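Local atomic coordinates of single-stranded DNA-binding protein (Thermoanaerobacter tengcongensis, PDB entry 4GS3), a protein that probably binds single-stranded DNA as a PriB-type primosome protein, of which this chain is the N-terminal oligonucleotide/oligosaccharide-binding domain. Residues T22-S27 against F36-E41; P53-N58 against T96-D101; M64-G69 against R100-V105. One frame throughout, in Å; residues are numbered along the deposited sequence.

Interaction 1. Residues T22-S27 against F36-E41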
loop_
_atom_site.group_PDB
_atom_site.type_symbol
_atom_site.label_atom_id
_atom_site.label_comp_id
_atom_site.label_asym_id
_atom_site.label_seq_id
_atom_site.Cartn_x
_atom_site.Cartn_y
_atom_site.Cartn_z
ATOM N N THR A 22 -7.722 -4.788 -3.576
ATOM C CA THR A 22 -8.928 -4.322 -2.927
ATOM C C THR A 22 -8.857 -2.782 -2.916
ATOM O O THR A 22 -7.782 -2.208 -2.981
ATOM C CB THR A 22 -9.065 -4.863 -1.507
ATOM O OG1 THR A 22 -8.051 -4.267 -0.669
ATOM C CG2 THR A 22 -8.986 -6.375 -1.435
ATOM N N PRO A 23 -10.008 -2.106 -2.876
ATOM C CA PRO A 23 -9.987 -0.645 -3.017
ATOM C C PRO A 23 -9.426 0.061 -1.776
ATOM O O PRO A 23 -9.474 -0.422 -0.662
ATOM C CB PRO A 23 -11.417 -0.259 -3.228
ATOM C CG PRO A 23 -12.170 -1.385 -2.640
ATOM C CD PRO A 23 -11.392 -2.622 -2.837
ATOM N N LEU A 24 -8.985 1.277 -2.003
ATOM C CA LEU A 24 -8.569 2.108 -0.865
ATOM C C LEU A 24 -9.757 2.325 0.052
ATOM O O LEU A 24 -10.829 2.782 -0.329
ATOM C CB LEU A 24 -7.971 3.430 -1.325
ATOM C CG LEU A 24 -6.432 3.393 -1.528
ATOM C CD1 LEU A 24 -6.146 2.465 -2.698
ATOM C CD2 LEU A 24 -5.927 4.804 -1.699
ATOM N N GLU A 25 -9.583 1.981 1.319
ATOM C CA GLU A 25 -10.653 2.075 2.303
ATOM C C GLU A 25 -10.157 3.036 3.340
ATOM O O GLU A 25 -9.051 2.874 3.874
ATOM C CB GLU A 25 -10.980 0.687 2.850
ATOM C CG GLU A 25 -11.655 -0.184 1.777
ATOM C CD GLU A 25 -12.160 -1.591 1.986
ATOM O OE1 GLU A 25 -12.098 -1.969 3.206
ATOM O OE2 GLU A 25 -12.653 -2.371 1.049
ATOM N N PHE A 26 -10.928 4.029 3.630
ATOM C CA PHE A 26 -10.560 5.007 4.638
ATOM C C PHE A 26 -10.351 4.290 5.938
ATOM O O PHE A 26 -11.206 3.499 6.352
ATOM C CB PHE A 26 -11.705 6.046 4.670
ATOM C CG PHE A 26 -11.468 7.036 5.782
ATOM C CD1 PHE A 26 -10.532 8.055 5.614
ATOM C CD2 PHE A 26 -12.141 6.940 6.967
ATOM C CE1 PHE A 26 -10.321 8.949 6.624
ATOM C CE2 PHE A 26 -11.940 7.874 7.976
ATOM C CZ PHE A 26 -11.032 8.898 7.822
ATOM N N SER A 27 -9.226 4.549 6.602
ATOM C CA SER A 27 -9.136 3.993 7.950
ATOM C C SER A 27 -9.521 5.092 8.943
ATOM O O SER A 27 -10.547 5.016 9.615
ATOM C CB SER A 27 -7.743 3.492 8.290
ATOM O OG SER A 27 -6.750 4.431 7.950
ATOM N N PHE A 36 -5.553 5.606 4.265
ATOM C CA PHE A 36 -6.294 4.568 3.590
ATOM C C PHE A 36 -5.511 3.247 3.650
ATOM O O PHE A 36 -4.282 3.264 3.593
ATOM C CB PHE A 36 -6.496 4.919 2.147
ATOM C CG PHE A 36 -7.320 6.179 1.968
ATOM C CD1 PHE A 36 -6.696 7.413 2.081
ATOM C CD2 PHE A 36 -8.648 6.107 1.745
ATOM C CE1 PHE A 36 -7.425 8.565 1.952
ATOM C CE2 PHE A 36 -9.395 7.283 1.569
ATOM C CZ PHE A 36 -8.777 8.491 1.682
ATOM N N ASN A 37 -6.224 2.162 3.734
ATOM C CA ASN A 37 -5.658 0.835 3.649
ATOM C C ASN A 37 -6.117 0.164 2.367
ATOM O O ASN A 37 -7.248 0.382 1.920
ATOM C CB ASN A 37 -6.216 -0.020 4.812
ATOM C CG ASN A 37 -5.750 0.401 6.174
ATOM O OD1 ASN A 37 -4.591 0.725 6.410
ATOM N ND2 ASN A 37 -6.666 0.374 7.121
ATOM N N PHE A 38 -5.281 -0.698 1.785
ATOM C CA PHE A 38 -5.685 -1.507 0.659
ATOM C C PHE A 38 -4.776 -2.733 0.603
ATOM O O PHE A 38 -3.708 -2.747 1.200
ATOM C CB PHE A 38 -5.672 -0.746 -0.658
ATOM C CG PHE A 38 -4.340 -0.311 -1.160
ATOM C CD1 PHE A 38 -3.753 0.862 -0.721
ATOM C CD2 PHE A 38 -3.661 -1.063 -2.098
ATOM C CE1 PHE A 38 -2.555 1.306 -1.220
ATOM C CE2 PHE A 38 -2.451 -0.628 -2.608
ATOM C CZ PHE A 38 -1.916 0.566 -2.168
ATOM N N ILE A 39 -5.179 -3.736 -0.175
ATOM C CA ILE A 39 -4.369 -4.911 -0.406
ATOM C C ILE A 39 -3.739 -4.860 -1.781
ATOM O O ILE A 39 -4.405 -4.527 -2.765
ATOM C CB ILE A 39 -5.260 -6.170 -0.292
ATOM C CG1 ILE A 39 -5.919 -6.248 1.094
ATOM C CG2 ILE A 39 -4.474 -7.445 -0.633
ATOM C CD1 ILE A 39 -4.972 -6.216 2.259
ATOM N N LEU A 40 -2.453 -5.192 -1.834
ATOM C CA LEU A 40 -1.686 -5.276 -3.066
ATOM C C LEU A 40 -1.473 -6.742 -3.406
ATOM O O LEU A 40 -1.018 -7.511 -2.549
ATOM C CB LEU A 40 -0.335 -4.557 -2.878
ATOM C CG LEU A 40 0.443 -4.295 -4.164
ATOM C CD1 LEU A 40 -0.179 -3.152 -4.929
ATOM C CD2 LEU A 40 1.910 -4.036 -3.840
ATOM N N GLU A 41 -1.748 -7.132 -4.651
ATOM C CA GLU A 41 -1.443 -8.469 -5.145
ATOM C C GLU A 41 -0.085 -8.450 -5.811
ATOM O O GLU A 41 0.124 -7.706 -6.789
ATOM C CB GLU A 41 -2.521 -8.916 -6.142
ATOM C CG GLU A 41 -2.320 -10.279 -6.732
ATOM C CD GLU A 41 -3.360 -10.591 -7.796
ATOM O OE1 GLU A 41 -3.328 -9.856 -8.807
ATOM O OE2 GLU A 41 -4.152 -11.523 -7.581
HETATM O O HOH W 1 -9.450 0.882 6.442
#

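Interaction 2. Residues P53-N58 against T96-D101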
loop_
_atom_site.group_PDB
_atom_site.type_symbol
_atom_site.label_atom_id
_atom_site.label_comp_id
_atom_site.label_asym_id
_atom_site.label_seq_id
_atom_site.Cartn_x
_atom_site.Cartn_y
_atom_site.Cartn_z
ATOM N N PRO A 53 -0.776 -6.098 2.845
ATOM C CA PRO A 53 -1.467 -4.891 3.346
ATOM C C PRO A 53 -0.627 -3.648 3.183
ATOM O O PRO A 53 0.553 -3.615 3.558
ATOM C CB PRO A 53 -1.625 -5.218 4.818
ATOM C CG PRO A 53 -0.380 -6.024 5.150
ATOM C CD PRO A 53 -0.183 -6.877 3.935
ATOM N N ILE A 54 -1.242 -2.615 2.621
ATOM C CA ILE A 54 -0.627 -1.324 2.437
ATOM C C ILE A 54 -1.452 -0.262 3.197
ATOM O O ILE A 54 -2.680 -0.321 3.196
ATOM C CB ILE A 54 -0.556 -0.917 0.950
ATOM C CG1 ILE A 54 -0.097 -2.058 0.033
ATOM C CG2 ILE A 54 0.299 0.312 0.770
ATOM C CD1 ILE A 54 1.273 -2.629 0.306
ATOM N N THR A 55 -0.770 0.716 3.751
ATOM C CA THR A 55 -1.379 1.914 4.322
ATOM C C THR A 55 -0.752 3.109 3.662
ATOM O O THR A 55 0.478 3.157 3.544
ATOM C CB THR A 55 -1.216 1.965 5.835
ATOM O OG1 THR A 55 -1.892 0.838 6.411
ATOM C CG2 THR A 55 -1.729 3.284 6.435
ATOM N N ILE A 56 -1.569 4.055 3.239
ATOM C CA ILE A 56 -1.061 5.209 2.568
ATOM C C ILE A 56 -1.827 6.449 2.964
ATOM O O ILE A 56 -3.056 6.458 3.102
ATOM C CB ILE A 56 -1.122 4.953 1.047
ATOM C CG1 ILE A 56 -0.386 6.048 0.294
ATOM C CG2 ILE A 56 -2.555 4.777 0.519
ATOM C CD1 ILE A 56 0.061 5.583 -1.105
ATOM N N SER A 57 -1.073 7.537 3.121
ATOM C CA SER A 57 -1.609 8.866 3.335
ATOM C C SER A 57 -2.117 9.454 2.028
ATOM O O SER A 57 -1.502 9.286 0.992
ATOM C CB SER A 57 -0.516 9.793 3.813
ATOM O OG SER A 57 -1.012 11.118 3.863
ATOM N N ASN A 58 -3.212 10.194 2.098
ATOM C CA ASN A 58 -3.627 10.820 0.837
ATOM C C ASN A 58 -2.669 11.938 0.450
ATOM O O ASN A 58 -2.760 12.312 -0.702
ATOM C CB ASN A 58 -5.047 11.329 0.799
ATOM C CG ASN A 58 -5.310 12.495 1.695
ATOM O OD1 ASN A 58 -4.536 12.734 2.611
ATOM N ND2 ASN A 58 -6.383 13.195 1.454
ATOM N N THR A 96 1.210 -3.672 8.531
ATOM C CA THR A 96 0.996 -2.992 7.269
ATOM C C THR A 96 2.302 -2.543 6.688
ATOM O O THR A 96 3.256 -2.260 7.441
ATOM C CB THR A 96 -0.008 -1.812 7.468
ATOM O OG1 THR A 96 -0.475 -1.474 6.148
ATOM C CG2 THR A 96 0.628 -0.626 8.170
ATOM N N VAL A 97 2.341 -2.389 5.378
ATOM C CA VAL A 97 3.423 -1.702 4.700
ATOM C C VAL A 97 2.984 -0.252 4.641
ATOM O O VAL A 97 2.069 0.101 3.881
ATOM C CB VAL A 97 3.703 -2.290 3.335
ATOM C CG1 VAL A 97 4.833 -1.469 2.665
ATOM C CG2 VAL A 97 4.053 -3.762 3.397
ATOM N N PHE A 98 3.634 0.597 5.414
ATOM C CA PHE A 98 3.332 2.006 5.487
ATOM C C PHE A 98 4.112 2.686 4.380
ATOM O O PHE A 98 5.337 2.773 4.408
ATOM C CB PHE A 98 3.705 2.551 6.863
ATOM C CG PHE A 98 3.204 3.935 7.128
ATOM C CD1 PHE A 98 1.917 4.139 7.602
ATOM C CD2 PHE A 98 4.007 5.012 6.942
ATOM C CE1 PHE A 98 1.453 5.390 7.891
ATOM C CE2 PHE A 98 3.552 6.303 7.213
ATOM C CZ PHE A 98 2.262 6.487 7.679
ATOM N N ALA A 99 3.387 3.177 3.350
ATOM C CA ALA A 99 4.018 3.654 2.158
ATOM C C ALA A 99 4.746 4.969 2.412
ATOM O O ALA A 99 4.243 5.860 3.055
ATOM C CB ALA A 99 2.968 3.836 1.048
ATOM N N ARG A 100 5.945 5.033 1.845
ATOM C CA ARG A 100 6.714 6.274 1.772
ATOM C C ARG A 100 6.738 6.807 0.353
ATOM O O ARG A 100 6.889 8.037 0.182
ATOM C CB ARG A 100 8.140 6.023 2.298
ATOM C CG ARG A 100 8.064 5.859 3.788
ATOM C CD ARG A 100 9.481 5.816 4.323
ATOM N NE ARG A 100 10.149 4.488 4.075
ATOM C CZ ARG A 100 10.770 3.742 4.984
ATOM N NH1 ARG A 100 11.343 2.603 4.650
ATOM N NH2 ARG A 100 10.856 4.115 6.255
ATOM N N ASP A 101 6.662 5.971 -0.662
ATOM C CA ASP A 101 6.716 6.379 -2.039
ATOM C C ASP A 101 5.852 5.443 -2.820
ATOM O O ASP A 101 5.795 4.234 -2.542
ATOM C CB ASP A 101 8.149 6.352 -2.609
ATOM C CG ASP A 101 8.041 6.922 -4.034
ATOM O OD1 ASP A 101 7.469 7.995 -4.262
ATOM O OD2 ASP A 101 8.483 6.297 -4.996
HETATM O O HOH W 2 1.751 6.873 3.844
#

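Interaction 3. Residues M64-G69 against R100-V105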
loop_
_atom_site.group_PDB
_atom_site.type_symbol
_atom_site.label_atom_id
_atom_site.label_comp_id
_atom_site.label_asym_id
_atom_site.label_seq_id
_atom_site.Cartn_x
_atom_site.Cartn_y
_atom_site.Cartn_z
ATOM N N MET A 64 -2.623 10.852 -8.389
ATOM C CA MET A 64 -2.840 9.578 -9.078
ATOM C C MET A 64 -4.134 8.948 -8.592
ATOM O O MET A 64 -4.725 9.233 -7.555
ATOM C CB MET A 64 -1.642 8.679 -8.901
ATOM C CG MET A 64 -1.334 7.970 -7.610
ATOM S SD MET A 64 0.296 8.310 -6.862
ATOM C CE MET A 64 1.393 8.049 -8.225
ATOM N N ASN A 65 -4.546 8.019 -9.436
ATOM C CA ASN A 65 -5.731 7.215 -9.173
ATOM C C ASN A 65 -5.163 5.862 -8.777
ATOM O O ASN A 65 -4.264 5.321 -9.465
ATOM C CB ASN A 65 -6.690 7.256 -10.380
ATOM C CG ASN A 65 -7.536 5.993 -10.484
ATOM O OD1 ASN A 65 -7.042 4.872 -10.696
ATOM N ND2 ASN A 65 -8.838 6.231 -10.339
ATOM N N LEU A 66 -5.675 5.352 -7.659
ATOM C CA LEU A 66 -5.426 3.988 -7.233
ATOM C C LEU A 66 -6.681 3.096 -7.253
ATOM O O LEU A 66 -6.930 2.353 -6.288
ATOM C CB LEU A 66 -4.774 4.062 -5.844
ATOM C CG LEU A 66 -3.454 4.852 -5.821
ATOM C CD1 LEU A 66 -2.985 4.918 -4.353
ATOM C CD2 LEU A 66 -2.411 4.254 -6.738
ATOM N N GLU A 67 -7.392 3.045 -8.357
ATOM C CA GLU A 67 -8.499 2.119 -8.510
ATOM C C GLU A 67 -7.982 0.660 -8.537
ATOM O O GLU A 67 -6.829 0.379 -8.894
ATOM C CB GLU A 67 -9.348 2.379 -9.725
ATOM C CG GLU A 67 -10.647 3.193 -9.442
ATOM C CD GLU A 67 -11.703 3.146 -10.519
ATOM O OE1 GLU A 67 -12.753 3.838 -10.565
ATOM O OE2 GLU A 67 -11.474 2.313 -11.456
ATOM N N VAL A 68 -8.822 -0.266 -8.189
ATOM C CA VAL A 68 -8.528 -1.703 -8.317
ATOM C C VAL A 68 -8.017 -2.005 -9.697
ATOM O O VAL A 68 -8.613 -1.496 -10.672
ATOM C CB VAL A 68 -9.723 -2.563 -7.931
ATOM C CG1 VAL A 68 -9.453 -4.005 -8.307
ATOM C CG2 VAL A 68 -9.985 -2.377 -6.450
ATOM N N GLY A 69 -6.896 -2.741 -9.805
ATOM C CA GLY A 69 -6.257 -3.082 -11.019
ATOM C C GLY A 69 -5.079 -2.193 -11.380
ATOM O O GLY A 69 -4.318 -2.547 -12.236
ATOM N N ARG A 100 5.945 5.033 1.845
ATOM C CA ARG A 100 6.714 6.274 1.772
ATOM C C ARG A 100 6.738 6.807 0.353
ATOM O O ARG A 100 6.889 8.037 0.182
ATOM C CB ARG A 100 8.140 6.023 2.298
ATOM C CG ARG A 100 8.064 5.859 3.788
ATOM C CD ARG A 100 9.481 5.816 4.323
ATOM N NE ARG A 100 10.149 4.488 4.075
ATOM C CZ ARG A 100 10.770 3.742 4.984
ATOM N NH1 ARG A 100 11.343 2.603 4.650
ATOM N NH2 ARG A 100 10.856 4.115 6.255
ATOM N N ASP A 101 6.662 5.971 -0.662
ATOM C CA ASP A 101 6.716 6.379 -2.039
ATOM C C ASP A 101 5.852 5.443 -2.820
ATOM O O ASP A 101 5.795 4.234 -2.542
ATOM C CB ASP A 101 8.149 6.352 -2.609
ATOM C CG ASP A 101 8.041 6.922 -4.034
ATOM O OD1 ASP A 101 7.469 7.995 -4.262
ATOM O OD2 ASP A 101 8.483 6.297 -4.996
ATOM N N ILE A 102 5.119 6.001 -3.787
ATOM C CA ILE A 102 4.292 5.197 -4.662
ATOM C C ILE A 102 4.409 5.790 -6.071
ATOM O O ILE A 102 4.411 7.026 -6.221
ATOM C CB ILE A 102 2.849 5.073 -4.196
ATOM C CG1 ILE A 102 2.029 4.005 -4.991
ATOM C CG2 ILE A 102 2.138 6.412 -4.193
ATOM C CD1 ILE A 102 0.809 3.480 -4.236
ATOM N N SER A 103 4.506 4.926 -7.051
ATOM C CA SER A 103 4.483 5.334 -8.436
ATOM C C SER A 103 3.559 4.379 -9.196
ATOM O O SER A 103 3.700 3.164 -9.135
ATOM C CB SER A 103 5.875 5.251 -9.038
ATOM O OG SER A 103 6.787 6.110 -8.454
ATOM N N VAL A 104 2.648 4.937 -9.967
ATOM C CA VAL A 104 1.776 4.171 -10.856
ATOM C C VAL A 104 2.582 3.884 -12.104
ATOM O O VAL A 104 3.218 4.760 -12.672
ATOM C CB VAL A 104 0.468 4.901 -11.165
ATOM C CG1 VAL A 104 -0.391 4.093 -12.125
ATOM C CG2 VAL A 104 -0.375 5.145 -9.893
ATOM N N VAL A 105 2.529 2.626 -12.566
ATOM C CA VAL A 105 3.264 2.180 -13.733
ATOM C C VAL A 105 2.315 1.489 -14.706
ATOM O O VAL A 105 1.269 0.964 -14.316
ATOM C CB VAL A 105 4.441 1.276 -13.347
ATOM C CG1 VAL A 105 5.422 2.042 -12.487
ATOM C CG2 VAL A 105 3.988 -0.006 -12.686
#

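Interaction 1. Residues T22-S27 against F36-E41
E25 and N37 form an antiparallel hydrogen-bonded pair, and F26 and F36 follow as a non-hydrogen-bonded pair. E25 N donates to N37 O at 2.9 Å, and N37 N donates back to E25 O. The axes of strand 25-27 and strand 36-41 run at 134°, well short of straight antiparallel. Toward T22 the regular pairing stops and a side chain takes its place. T22 OG1 accepts from I39 N at 3.0 Å. It can do so because chi1 of 69° sets OG1 between the backbone N and the carbonyl carbon. T22 N adds only a weak bond to I39 O.

L24 fits between two aromatic residues. Its CD1 lies 3.5 Å from F38 CD1, and these two side chains run side by side in the same direction. L24 CD2 instead meets F36 CB at 3.9 Å, and L24 crosses F36 at about a right angle. F26 and F36 make an edge-to-face pair. F26 CD1 lies over one face of the F36 ring, and the planes stand at 76°.

On the other side of the sheet, N37 ND2 donates to a water at 2.9 Å, and the water donates to F26 O. N37 OD1 is hydrogen-bonded to T55 OG1, so both ends of the amide are held. F38 is buried and continues onto V20, I54 and I74 of three other strands. The pairing is that of a beta hairpin, made of strands 25-30 and 33-43, at the edge of an OB-fold barrel.

Interaction 2. Residues P53-N58 against T96-D101
I54 pairs with V97 and T55 with F98 in parallel register, the axes of strand 53-57 and strand 96-99 being 30° apart. Three backbone bonds alternate between the strands. V97 N donates to P53 O, T55 N to V97 O and A99 N to T55 O, all at 2.8 to 2.9 Å. The last is almost straight, with an N-H...O angle of 177°. Beyond it a water takes over: it accepts from S57 N and donates to A99 O. The chain then turns a corner at R100, and strand 93-105 goes on against strand 71-82.

T55 and T96 meet through their hydroxyls. T96 OG1 donates to T55 OG1 at 2.7 Å, and the two side chains cross at about a right angle. T96 OG1 is anti to its own backbone N (chi1 -163°), the position from which it meets T55. The methyl of T55 goes to F98 instead, with CG2 at 3.9 Å from F98 CD1, oblique to the ring. R79 makes a cation-pi contact with that same ring.

I54 and V97 project from the opposite face of the sheet to T55 and F98. They lie side by side, with I54 CD1 at 3.9 Å from V97 CB. A99 CB touches I56 CD1 at 4.0 Å. I54 continues onto L16, F38 and I74, in the hydrophobic core of the barrel.

Because T55 OG1 accepts from T96 OG1, its own proton is available for N37 OD1, the far end of a polar chain across three strands. This buried hydroxyl is thus used both ways, as acceptor and as donor, where the parallel strands 49-57 and 93-105 join in the OB barrel.

Interaction 3. Residues M64-G69 against R100-V105
V104 CG2 is the bump in this contact. It sits in a hollow made by M64 and L66. M64 CG lies 3.8 Å from V104 CG2, M64 CE is equally near, and L66 CD2 closes another side at 3.9 Å. The M64 and V104 side chains slide past each other in opposite directions.

The M64 chain bends at chi2 (-123°), which places SD, and again at chi3, which places CE. Its SD rests on I102 CG2 at 3.8 Å. Its methyl CE lies against the strand backbone, 3.8 Å from I102 O. No hydrogen bond crosses between the segments. The loop holding 64-69 joins strands 49-57 and 71-82 of the OB fold, and here it packs on the final strand, 93-105, by van der Waals contact, mostly of side chains.

L66 reaches further in. Its tip meets that of I102, with L66 CD1 at 4.1 Å from I102 CD1. L66 also touches L24, F61 and V72, while I102 lies against I74. Next to L66, N65 turns away from the strand. Its OD1 accepts from E67 N at 3.0 Å in an Asx turn that bends the chain around L66.

The three contacts belong to one OB-fold domain and reach the same curled sheet. Interaction 1 closes along the chain before the other two open. Interactions 2 and 3 both end on strand 93-105 and share R100 and D101. The centres of interactions 1 and 2 are about 9 Å apart; interaction 3 lies about 11 Å from each. Neighbouring strands 33-43 and 49-57 link interaction 1 to interaction 2, partly through a backbone bond from I56 N to F36 O. Interaction 3 meets interaction 1 where L66 and V68 touch T22-L24. It meets interaction 2 where I102 packs on I56. Hairpin, parallel strand pair and loop are therefore joined in one small barrel.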